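Local atomic coordinates of probable M18-family aminopeptidase 1 (Thermotoga maritima, PDB entry 2GLF), a protein that is probably a metal-dependent aminopeptidase of the M18 family that removes amino acids from the N-termini of peptides. Residues Asp326-Val331 with Gly418-Gly423; Leu341-Lys346 with Val389-Lys394; Lys355-Arg360 with Gly400-Lys405; Gln383-Gln388 with Leu436-Val441. One frame throughout, in Å; residues are numbered along the deposited sequence.

Interaction 1. Residues Asp326-Val331 with Gly418-Gly423; sequences DVCAAV and GPALLG. With MN (manganese (II) ion), chain E.
C328 and A329 pair with A420 and L421 as neighbouring parallel strands in the mixed sheet of this M18 aminopeptidase fold. Three backbone hydrogen bonds fix the register: C328 N to P419 O, L421 N to C328 O at 2.8 Å, and A330 N to L421 O. C328 and A420 share one face, where SG comes 3.7 Å from A420 CB, while L421 leaves on the other face with A329.

The side chain of L421 can be followed outward. Its CB passes C328 O at 4.0 Å. With CG anti to the carbonyl carbon (chi1 -59°), the branch point settles 3.8 Å from V327 CB. CD1, anti to CA, then reaches both methyls of V327, with CG1 and CG2 each 3.8 Å from it, and the two side chains cross obliquely. An alanine in place of V327 would probably open a gap beside L421 CD1 and leave the end of the leucine freer to shift. Helix 248-263 also packs against V327, through I252.

One residue before V327, the chain leading into the strand pair places D326 on a manganese ion, bound by both carboxylate oxygens of D326, by a water, and by H92 and D249. The OD2 to manganese distance is 2.4 Å. A second partner steadies the carboxylate: V327 N donates to D326 OD2 over 2.8 Å from the anti side, 30° out of the carboxylate plane.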
loop_
_atom_site.group_PDB
_atom_site.type_symbol
_atom_site.label_atom_id
_atom_site.label_comp_id
_atom_site.label_asym_id
_atom_site.label_seq_id
_atom_site.Cartn_x
_atom_site.Cartn_y
_atom_site.Cartn_z
ATOM N N ASP A 326 14.096 42.919 0.871
ATOM C CA ASP A 326 13.739 41.709 1.602
ATOM C C ASP A 326 14.898 40.714 1.509
ATOM O O ASP A 326 15.735 40.805 0.615
ATOM C CB ASP A 326 12.451 41.102 1.041
ATOM C CG ASP A 326 11.701 40.268 2.071
ATOM O OD1 ASP A 326 10.535 39.911 1.816
ATOM O OD2 ASP A 326 12.272 39.968 3.137
ATOM N N VAL A 327 14.942 39.770 2.440
ATOM C CA VAL A 327 16.013 38.779 2.509
ATOM C C VAL A 327 15.834 37.571 1.602
ATOM O O VAL A 327 14.717 37.201 1.251
ATOM C CB VAL A 327 16.152 38.242 3.941
ATOM C CG1 VAL A 327 16.421 39.382 4.917
ATOM C CG2 VAL A 327 14.878 37.506 4.327
ATOM N N CYS A 328 16.949 36.956 1.232
ATOM C CA CYS A 328 16.918 35.758 0.405
ATOM C C CYS A 328 17.544 34.652 1.247
ATOM O O CYS A 328 17.946 34.889 2.389
ATOM C CB CYS A 328 17.707 35.957 -0.891
ATOM S SG CYS A 328 19.424 36.450 -0.632
ATOM N N ALA A 329 17.628 33.448 0.688
ATOM C CA ALA A 329 18.179 32.314 1.415
ATOM C C ALA A 329 19.605 32.019 1.001
ATOM O O ALA A 329 19.889 31.856 -0.177
ATOM C CB ALA A 329 17.307 31.092 1.185
ATOM N N ALA A 330 20.505 31.967 1.973
ATOM C CA ALA A 330 21.906 31.666 1.702
ATOM C C ALA A 330 22.026 30.143 1.669
ATOM O O ALA A 330 21.113 29.450 2.122
ATOM C CB ALA A 330 22.778 32.242 2.797
ATOM N N VAL A 331 23.120 29.601 1.138
ATOM C CA VAL A 331 23.221 28.146 1.104
ATOM C C VAL A 331 23.537 27.633 2.496
ATOM O O VAL A 331 24.440 28.132 3.168
ATOM C CB VAL A 331 24.306 27.623 0.119
ATOM C CG1 VAL A 331 24.046 28.148 -1.283
ATOM C CG2 VAL A 331 25.666 28.028 0.590
ATOM N N GLY A 418 18.560 42.492 -1.044
ATOM C CA GLY A 418 18.769 42.374 0.385
ATOM C C GLY A 418 19.794 41.306 0.720
ATOM O O GLY A 418 20.343 40.675 -0.181
ATOM N N PRO A 419 20.078 41.081 2.011
ATOM C CA PRO A 419 21.055 40.068 2.420
ATOM C C PRO A 419 20.495 38.632 2.443
ATOM O O PRO A 419 19.275 38.424 2.400
ATOM C CB PRO A 419 21.485 40.562 3.800
ATOM C CG PRO A 419 20.212 41.104 4.350
ATOM C CD PRO A 419 19.622 41.870 3.170
ATOM N N ALA A 420 21.398 37.653 2.505
ATOM C CA ALA A 420 21.021 36.243 2.540
ATOM C C ALA A 420 20.989 35.745 3.980
ATOM O O ALA A 420 21.874 36.075 4.770
ATOM C CB ALA A 420 22.013 35.418 1.727
ATOM N N LEU A 421 19.976 34.951 4.322
ATOM C CA LEU A 421 19.855 34.429 5.685
ATOM C C LEU A 421 19.851 32.908 5.769
ATOM O O LEU A 421 19.491 32.211 4.823
ATOM C CB LEU A 421 18.570 34.924 6.365
ATOM C CG LEU A 421 18.253 36.398 6.558
ATOM C CD1 LEU A 421 16.984 36.500 7.366
ATOM C CD2 LEU A 421 19.386 37.101 7.267
ATOM N N LEU A 422 20.240 32.416 6.937
ATOM C CA LEU A 422 20.261 30.996 7.224
ATOM C C LEU A 422 19.177 30.776 8.274
ATOM O O LEU A 422 19.102 31.511 9.247
ATOM C CB LEU A 422 21.632 30.603 7.767
ATOM C CG LEU A 422 22.519 29.767 6.838
ATOM C CD1 LEU A 422 22.397 30.247 5.407
ATOM C CD2 LEU A 422 23.955 29.833 7.319
ATOM N N GLY A 423 18.321 29.784 8.064
ATOM C CA GLY A 423 17.260 29.520 9.017
ATOM C C GLY A 423 16.183 30.594 9.020
ATOM O O GLY A 423 15.699 31.005 10.081
HETATM MN MN MN E . 10.432 38.773 4.099
HETATM O O HOH W 1 12.081 37.264 3.341
#

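Interaction 2. Residues Leu341-Lys346 with Val389-Lys394; sequences LHNAPK and VATLGK
P345 lays its ring against A390, and N343 faces V389 and T391, where the loop that follows strand 321-329 meets the one that follows strand 387-389. The ring does its touching with three atoms: A390 CB is 3.4 Å from P345 CD, with CG and CB of the ring a little farther off. One methyl thus meets three of the five ring atoms, closest at CD, and both P345 and A390 also pack on C328 of the central sheet.

N343 meets the other segment with both its side chain and its carbonyl. Its CG stands beside the backbone N and anti to the carbonyl carbon (chi1 -77°), and from there OD1 comes within 3.7 Å of V389 CG2, the two side chains crossing at a slant. Lower on the same side chain, N343 CB lies 3.4 Å from T391 OG1. The polar end of N343 has other partners: ND2 is hydrogen-bonded to D340 OD2, and OD1 to the backbone N of N103 in the third subunit. These two bonds fix the rotation of the amide.

T391 has OG1 beside its own backbone N and anti to the carbonyl carbon (chi1 -62°). This turns the hydroxyl to N343 O, to which it gives a weak hydrogen bond of 3.1 Å; T391 N is also near that oxygen, at 2.8 Å. H342 O adds a bond to N103 ND2 of the third subunit. Past T391 the chain makes an inverse gamma turn centred on L392. Overall, this is loop-on-loop packing beside a subunit interface of the twelve-chain assembly.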
loop_
_atom_site.group_PDB
_atom_site.type_symbol
_atom_site.label_atom_id
_atom_site.label_comp_id
_atom_site.label_asym_id
_atom_site.label_seq_id
_atom_site.Cartn_x
_atom_site.Cartn_y
_atom_site.Cartn_z
ATOM N N LEU A 341 23.580 26.081 -6.896
ATOM C CA LEU A 341 24.793 26.751 -6.462
ATOM C C LEU A 341 25.282 27.880 -7.362
ATOM O O LEU A 341 25.817 28.868 -6.864
ATOM C CB LEU A 341 25.925 25.737 -6.251
ATOM C CG LEU A 341 25.904 24.817 -5.018
ATOM C CD1 LEU A 341 25.285 25.528 -3.830
ATOM C CD2 LEU A 341 25.113 23.571 -5.329
ATOM N N HIS A 342 25.091 27.757 -8.672
ATOM C CA HIS A 342 25.550 28.797 -9.588
ATOM C C HIS A 342 24.677 30.059 -9.580
ATOM O O HIS A 342 25.013 31.054 -10.217
ATOM C CB HIS A 342 25.665 28.240 -11.013
ATOM C CG HIS A 342 26.507 29.084 -11.923
ATOM N ND1 HIS A 342 27.811 29.424 -11.628
ATOM C CD2 HIS A 342 26.232 29.659 -13.118
ATOM C CE1 HIS A 342 28.302 30.171 -12.602
ATOM N NE2 HIS A 342 27.364 30.329 -13.519
ATOM N N ASN A 343 23.565 30.023 -8.852
ATOM C CA ASN A 343 22.663 31.176 -8.769
ATOM C C ASN A 343 22.131 31.345 -7.348
ATOM O O ASN A 343 21.028 31.862 -7.147
ATOM C CB ASN A 343 21.486 31.012 -9.739
ATOM C CG ASN A 343 21.869 31.309 -11.182
ATOM O OD1 ASN A 343 21.853 32.459 -11.615
ATOM N ND2 ASN A 343 22.226 30.270 -11.928
ATOM N N ALA A 344 22.927 30.904 -6.371
ATOM C CA ALA A 344 22.565 30.989 -4.956
ATOM C C ALA A 344 23.523 31.899 -4.197
ATOM O O ALA A 344 24.725 31.909 -4.451
ATOM C CB ALA A 344 22.578 29.609 -4.342
ATOM N N PRO A 345 23.001 32.677 -3.246
ATOM C CA PRO A 345 23.855 33.578 -2.473
ATOM C C PRO A 345 24.635 32.872 -1.372
ATOM O O PRO A 345 24.182 31.865 -0.822
ATOM C CB PRO A 345 22.860 34.578 -1.907
ATOM C CG PRO A 345 21.668 33.715 -1.646
ATOM C CD PRO A 345 21.583 32.887 -2.913
ATOM N N LYS A 346 25.809 33.416 -1.057
ATOM C CA LYS A 346 26.667 32.880 -0.004
ATOM C C LYS A 346 26.833 33.991 1.035
ATOM O O LYS A 346 26.882 35.177 0.678
ATOM C CB LYS A 346 28.041 32.508 -0.570
ATOM C CG LYS A 346 28.023 31.523 -1.720
ATOM C CD LYS A 346 27.685 30.121 -1.253
ATOM C CE LYS A 346 28.717 29.127 -1.763
ATOM N NZ LYS A 346 30.066 29.495 -1.268
ATOM N N VAL A 389 24.309 37.540 -7.284
ATOM C CA VAL A 389 22.970 37.200 -7.769
ATOM C C VAL A 389 22.401 36.131 -6.856
ATOM O O VAL A 389 23.144 35.315 -6.322
ATOM C CB VAL A 389 22.981 36.660 -9.236
ATOM C CG1 VAL A 389 24.308 36.970 -9.899
ATOM C CG2 VAL A 389 22.690 35.171 -9.265
ATOM N N ALA A 390 21.087 36.137 -6.672
ATOM C CA ALA A 390 20.463 35.140 -5.812
ATOM C C ALA A 390 19.134 34.647 -6.361
ATOM O O ALA A 390 18.351 35.407 -6.926
ATOM C CB ALA A 390 20.270 35.702 -4.408
ATOM N N THR A 391 18.899 33.354 -6.189
ATOM C CA THR A 391 17.679 32.714 -6.639
ATOM C C THR A 391 17.128 31.927 -5.462
ATOM O O THR A 391 17.891 31.348 -4.685
ATOM C CB THR A 391 17.962 31.754 -7.795
ATOM O OG1 THR A 391 18.496 32.485 -8.906
ATOM C CG2 THR A 391 16.692 31.065 -8.224
ATOM N N LEU A 392 15.807 31.910 -5.329
ATOM C CA LEU A 392 15.164 31.196 -4.236
ATOM C C LEU A 392 15.100 29.685 -4.483
ATOM O O LEU A 392 14.018 29.111 -4.640
ATOM C CB LEU A 392 13.756 31.751 -4.022
ATOM C CG LEU A 392 13.008 31.234 -2.794
ATOM C CD1 LEU A 392 13.728 31.673 -1.521
ATOM C CD2 LEU A 392 11.585 31.763 -2.821
ATOM N N GLY A 393 16.268 29.050 -4.520
ATOM C CA GLY A 393 16.345 27.613 -4.738
ATOM C C GLY A 393 16.176 27.145 -6.173
ATOM O O GLY A 393 15.828 27.933 -7.058
ATOM N N LYS A 394 16.433 25.854 -6.393
ATOM C CA LYS A 394 16.303 25.227 -7.707
ATOM C C LYS A 394 14.927 25.555 -8.252
ATOM O O LYS A 394 14.046 25.957 -7.500
ATOM C CB LYS A 394 16.445 23.709 -7.600
ATOM C CG LYS A 394 17.835 23.198 -7.305
ATOM C CD LYS A 394 17.841 21.679 -7.293
ATOM C CE LYS A 394 19.256 21.115 -7.278
ATOM N NZ LYS A 394 20.017 21.576 -6.089
#

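Interaction 3. Residues Lys355-Arg360 with Gly400-Lys405; sequences KYTGAR and GGTIAK
T357 O accepts a hydrogen bond of 2.9 Å from G401 N, the hydrogen bond that joins 355-360 to 400-405. Its geometry is bent: the N-H...O angle is 135° and the donor stands 39° out of the carbonyl plane. Beside the metal site of the M18 fold, this bond ties the loop after strand 351-354 to the chain that leads into helix 404-408.

T357 is the side chain that turns toward the glycine-rich segment. Its OG1 sits in the crowded position between the backbone N and the carbonyl carbon (chi1 54°), on the side of G401, with G401 N 3.6 Å and G401 CA 3.9 Å from it. The approach to T402 is looser, with T357 OG1 and T402 CG2 4.3 Å apart. G400 meets T357 through backbone alone, and a side chain there would be directed at T357 CB. The buried area is small, and G400 is exposed.

The loop of T357 also reaches the third subunit, where Y356 meets H117 edge-to-face and K355 forms a salt bridge with E224. T402 lies nearer the metal site, its side chain touching D326 and about 6 Å from a bound manganese ion. Its hydroxyl is hydrogen-bonded with D416 OD2. T402 also precedes the turn that leads into helix 404-408, and its OG1 accepts a weak capping bond of 3.5 Å from A404 N.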
loop_
_atom_site.group_PDB
_atom_site.type_symbol
_atom_site.label_atom_id
_atom_site.label_comp_id
_atom_site.label_asym_id
_atom_site.label_seq_id
_atom_site.Cartn_x
_atom_site.Cartn_y
_atom_site.Cartn_z
ATOM N N LYS A 355 16.336 38.814 -9.139
ATOM C CA LYS A 355 15.553 39.243 -10.290
ATOM C C LYS A 355 14.105 38.756 -10.238
ATOM O O LYS A 355 13.204 39.429 -10.741
ATOM C CB LYS A 355 16.219 38.771 -11.584
ATOM C CG LYS A 355 15.540 39.285 -12.832
ATOM C CD LYS A 355 16.452 39.168 -14.026
ATOM C CE LYS A 355 15.743 39.578 -15.305
ATOM N NZ LYS A 355 14.599 38.675 -15.608
ATOM N N TYR A 356 13.885 37.592 -9.626
ATOM C CA TYR A 356 12.540 37.020 -9.509
ATOM C C TYR A 356 12.428 35.963 -8.409
ATOM O O TYR A 356 13.415 35.306 -8.056
ATOM C CB TYR A 356 12.096 36.418 -10.850
ATOM C CG TYR A 356 13.037 35.368 -11.405
ATOM C CD1 TYR A 356 13.185 34.131 -10.777
ATOM C CD2 TYR A 356 13.808 35.627 -12.537
ATOM C CE1 TYR A 356 14.078 33.181 -11.258
ATOM C CE2 TYR A 356 14.704 34.685 -13.026
ATOM C CZ TYR A 356 14.837 33.465 -12.381
ATOM O OH TYR A 356 15.735 32.535 -12.847
ATOM N N THR A 357 11.213 35.805 -7.884
ATOM C CA THR A 357 10.922 34.843 -6.823
ATOM C C THR A 357 9.481 34.360 -6.906
ATOM O O THR A 357 8.603 34.910 -6.240
ATOM C CB THR A 357 11.100 35.466 -5.424
ATOM O OG1 THR A 357 10.320 36.663 -5.334
ATOM C CG2 THR A 357 12.552 35.787 -5.157
ATOM N N GLY A 358 9.230 33.333 -7.710
ATOM C CA GLY A 358 7.872 32.828 -7.826
ATOM C C GLY A 358 7.760 31.369 -7.435
ATOM O O GLY A 358 8.363 30.932 -6.455
ATOM N N ALA A 359 6.980 30.614 -8.199
ATOM C CA ALA A 359 6.802 29.190 -7.938
ATOM C C ALA A 359 7.032 28.404 -9.227
ATOM O O ALA A 359 8.019 28.620 -9.924
ATOM C CB ALA A 359 5.405 28.923 -7.396
ATOM N N ARG A 360 6.111 27.509 -9.554
ATOM C CA ARG A 360 6.231 26.700 -10.758
ATOM C C ARG A 360 6.546 27.513 -12.033
ATOM O O ARG A 360 5.704 27.638 -12.930
ATOM C CB ARG A 360 4.942 25.898 -10.949
ATOM C CG ARG A 360 4.622 24.969 -9.793
ATOM C CD ARG A 360 5.493 23.736 -9.834
ATOM N NE ARG A 360 5.257 22.979 -11.058
ATOM C CZ ARG A 360 5.874 21.845 -11.368
ATOM N NH1 ARG A 360 6.774 21.329 -10.540
ATOM N NH2 ARG A 360 5.592 21.227 -12.507
ATOM N N GLY A 400 8.119 31.910 -3.109
ATOM C CA GLY A 400 8.594 33.073 -2.395
ATOM C C GLY A 400 7.581 34.194 -2.463
ATOM O O GLY A 400 6.684 34.279 -1.629
ATOM N N GLY A 401 7.720 35.051 -3.467
ATOM C CA GLY A 401 6.804 36.164 -3.619
ATOM C C GLY A 401 7.016 37.230 -2.560
ATOM O O GLY A 401 6.810 36.981 -1.373
ATOM N N THR A 402 7.442 38.416 -2.987
ATOM C CA THR A 402 7.666 39.528 -2.070
ATOM C C THR A 402 6.684 40.637 -2.416
ATOM O O THR A 402 5.855 40.476 -3.313
ATOM C CB THR A 402 9.089 40.088 -2.185
ATOM O OG1 THR A 402 9.319 40.509 -3.531
ATOM C CG2 THR A 402 10.114 39.034 -1.804
ATOM N N ILE A 403 6.787 41.766 -1.719
ATOM C CA ILE A 403 5.876 42.875 -1.964
ATOM C C ILE A 403 6.216 43.681 -3.217
ATOM O O ILE A 403 5.461 44.570 -3.617
ATOM C CB ILE A 403 5.813 43.823 -0.749
ATOM C CG1 ILE A 403 7.110 44.616 -0.611
ATOM C CG2 ILE A 403 5.564 43.016 0.507
ATOM C CD1 ILE A 403 7.036 45.703 0.453
ATOM N N ALA A 404 7.342 43.357 -3.842
ATOM C CA ALA A 404 7.765 44.056 -5.044
ATOM C C ALA A 404 6.636 44.136 -6.065
ATOM O O ALA A 404 6.354 45.206 -6.604
ATOM C CB ALA A 404 8.975 43.361 -5.658
ATOM N N LYS A 405 5.985 43.008 -6.325
ATOM C CA LYS A 405 4.896 42.968 -7.300
ATOM C C LYS A 405 3.875 44.112 -7.155
ATOM O O LYS A 405 3.471 44.726 -8.148
ATOM C CB LYS A 405 4.161 41.626 -7.213
ATOM C CG LYS A 405 3.387 41.431 -5.921
ATOM C CD LYS A 405 2.465 40.223 -5.988
ATOM C CE LYS A 405 3.236 38.914 -6.030
ATOM N NZ LYS A 405 2.305 37.755 -5.977
#

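Interaction 4. Residues Gln383-Gln388 with Leu436-Val441; sequences QGVIWQ and LFETYV
E438, on helix 433-449, hydrogen-bonds the backbone of I386 in the short connection that runs from a Schellman motif at G384, the end of helix 370-382, into strand 387-389, the outermost strand at one side of this chain's mixed sheet. The polar part is one bond: I386 N donates to E438 OE1 over 2.7 Å at 158°, approaching on the anti side, 25° out of the carboxylate plane. The carboxylate gets there because CG is anti to the backbone N and the chain then bends at chi2 (62°). A backbone N-H donor would probably favour the charged form, and R11 adds a weak, long ion pair to OE2.

The same glutamate also makes van der Waals contacts beside that bond. V385 CG1 lies 3.2 Å from E438 OE1, I386 CB 3.7 Å from it, and I386 CD1 approaches the same oxygen. Nearer the helix, E438 CG is 3.4 Å from I386 O, and the side chains of E438 and I386 cross at about a right angle. An alanine in place of E438 would probably leave I386 N without this acceptor and open a gap beside V385 CG1.

Apolar packing is thinner. V441, three residues after E438, turns its CB toward the connection, and V385 also touches A442 and S445 farther along the helix. V385 CG2 and V441 CG1 are 4.3 Å apart.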
loop_
_atom_site.group_PDB
_atom_site.type_symbol
_atom_site.label_atom_id
_atom_site.label_comp_id
_atom_site.label_asym_id
_atom_site.label_seq_id
_atom_site.Cartn_x
_atom_site.Cartn_y
_atom_site.Cartn_z
ATOM N N GLN A 383 29.799 52.441 -7.787
ATOM C CA GLN A 383 30.061 52.857 -6.414
ATOM C C GLN A 383 30.901 51.798 -5.690
ATOM O O GLN A 383 31.174 51.913 -4.486
ATOM C CB GLN A 383 28.752 53.070 -5.653
ATOM C CG GLN A 383 27.857 54.151 -6.219
ATOM C CD GLN A 383 28.605 55.439 -6.496
ATOM O OE1 GLN A 383 29.354 55.537 -7.465
ATOM N NE2 GLN A 383 28.407 56.433 -5.640
ATOM N N GLY A 384 31.301 50.763 -6.428
ATOM C CA GLY A 384 32.112 49.701 -5.853
ATOM C C GLY A 384 31.417 48.863 -4.796
ATOM O O GLY A 384 32.052 48.377 -3.861
ATOM N N VAL A 385 30.109 48.685 -4.940
ATOM C CA VAL A 385 29.344 47.895 -3.985
ATOM C C VAL A 385 29.476 46.400 -4.295
ATOM O O VAL A 385 29.315 45.972 -5.438
ATOM C CB VAL A 385 27.857 48.279 -4.027
ATOM C CG1 VAL A 385 27.128 47.664 -2.854
ATOM C CG2 VAL A 385 27.715 49.780 -4.026
ATOM N N ILE A 386 29.780 45.612 -3.271
ATOM C CA ILE A 386 29.920 44.170 -3.429
ATOM C C ILE A 386 28.527 43.536 -3.482
ATOM O O ILE A 386 27.740 43.679 -2.548
ATOM C CB ILE A 386 30.724 43.549 -2.245
ATOM C CG1 ILE A 386 32.223 43.824 -2.407
ATOM C CG2 ILE A 386 30.504 42.054 -2.192
ATOM C CD1 ILE A 386 32.592 45.278 -2.386
ATOM N N TRP A 387 28.217 42.843 -4.572
ATOM C CA TRP A 387 26.910 42.202 -4.695
ATOM C C TRP A 387 27.007 40.830 -5.373
ATOM O O TRP A 387 28.023 40.484 -5.983
ATOM C CB TRP A 387 25.945 43.108 -5.472
ATOM C CG TRP A 387 26.350 43.339 -6.897
ATOM C CD1 TRP A 387 27.386 44.115 -7.346
ATOM C CD2 TRP A 387 25.783 42.718 -8.055
ATOM N NE1 TRP A 387 27.502 44.006 -8.713
ATOM C CE2 TRP A 387 26.532 43.155 -9.173
ATOM C CE3 TRP A 387 24.717 41.830 -8.259
ATOM C CZ2 TRP A 387 26.247 42.733 -10.477
ATOM C CZ3 TRP A 387 24.434 41.410 -9.556
ATOM C CH2 TRP A 387 25.198 41.861 -10.648
ATOM N N GLN A 388 25.940 40.049 -5.256
ATOM C CA GLN A 388 25.892 38.713 -5.840
ATOM C C GLN A 388 24.467 38.423 -6.301
ATOM O O GLN A 388 23.523 39.004 -5.778
ATOM C CB GLN A 388 26.336 37.675 -4.795
ATOM C CG GLN A 388 25.502 37.676 -3.520
ATOM C CD GLN A 388 25.998 36.683 -2.479
ATOM O OE1 GLN A 388 26.424 35.576 -2.814
ATOM N NE2 GLN A 388 25.924 37.067 -1.206
ATOM N N LEU A 436 25.185 42.735 6.241
ATOM C CA LEU A 436 24.345 43.729 6.893
ATOM C C LEU A 436 24.819 45.122 6.460
ATOM O O LEU A 436 24.032 45.947 5.984
ATOM C CB LEU A 436 24.467 43.575 8.410
ATOM C CG LEU A 436 23.557 44.316 9.396
ATOM C CD1 LEU A 436 24.421 45.150 10.319
ATOM C CD2 LEU A 436 22.533 45.177 8.677
ATOM N N PHE A 437 26.119 45.355 6.611
ATOM C CA PHE A 437 26.747 46.623 6.264
ATOM C C PHE A 437 26.668 46.919 4.778
ATOM O O PHE A 437 26.248 48.002 4.369
ATOM C CB PHE A 437 28.215 46.600 6.682
ATOM C CG PHE A 437 28.918 47.927 6.537
ATOM C CD1 PHE A 437 28.603 48.996 7.377
ATOM C CD2 PHE A 437 29.906 48.102 5.571
ATOM C CE1 PHE A 437 29.260 50.216 7.260
ATOM C CE2 PHE A 437 30.567 49.319 5.444
ATOM C CZ PHE A 437 30.241 50.380 6.294
ATOM N N GLU A 438 27.074 45.955 3.965
ATOM C CA GLU A 438 27.069 46.168 2.533
ATOM C C GLU A 438 25.685 46.470 1.980
ATOM O O GLU A 438 25.552 47.149 0.958
ATOM C CB GLU A 438 27.668 44.965 1.815
ATOM C CG GLU A 438 28.073 45.283 0.386
ATOM C CD GLU A 438 29.143 46.358 0.308
ATOM O OE1 GLU A 438 29.492 46.773 -0.814
ATOM O OE2 GLU A 438 29.640 46.782 1.367
ATOM N N THR A 439 24.653 45.959 2.643
ATOM C CA THR A 439 23.288 46.213 2.199
ATOM C C THR A 439 23.050 47.702 2.375
ATOM O O THR A 439 22.560 48.380 1.468
ATOM C CB THR A 439 22.275 45.424 3.035
ATOM O OG1 THR A 439 22.393 44.031 2.719
ATOM C CG2 THR A 439 20.855 45.896 2.743
ATOM N N TYR A 440 23.420 48.197 3.553
ATOM C CA TYR A 440 23.307 49.615 3.893
ATOM C C TYR A 440 24.022 50.473 2.848
ATOM O O TYR A 440 23.561 51.549 2.490
ATOM C CB TYR A 440 23.941 49.861 5.263
ATOM C CG TYR A 440 24.371 51.289 5.489
ATOM C CD1 TYR A 440 23.429 52.305 5.666
ATOM C CD2 TYR A 440 25.720 51.626 5.513
ATOM C CE1 TYR A 440 23.826 53.624 5.862
ATOM C CE2 TYR A 440 26.129 52.937 5.709
ATOM C CZ TYR A 440 25.179 53.931 5.880
ATOM O OH TYR A 440 25.591 55.233 6.053
ATOM N N VAL A 441 25.168 49.994 2.385
ATOM C CA VAL A 441 25.933 50.710 1.382
ATOM C C VAL A 441 25.173 50.702 0.061
ATOM O O VAL A 441 25.010 51.743 -0.574
ATOM C CB VAL A 441 27.308 50.067 1.173
ATOM C CG1 VAL A 441 28.068 50.813 0.090
ATOM C CG2 VAL A 441 28.085 50.079 2.476
#

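Interactions 1, 2 and 4 are buried, whereas interaction 3 lies at the surface with little area enclosed. Interaction 1 joins two sheet strands by regular backbone bonds and carries a metal ligand. Interaction 2 lies farther from the chain's centre and touches interaction 1: V331 N is probably hydrogen-bonded to P345 O, and P345 CG packs on C328 SG. Interaction 4 reaches the same sheet at an outermost strand of this chain, but uses a helix carboxylate on a backbone N; T439 of that helix touches P419, and Q388 probably bonds K346 O of interaction 2. Interaction 3 relies on a bent backbone bond, and touches interaction 1 through T402 and D326. Interactions 2 and 3 both meet the third subunit.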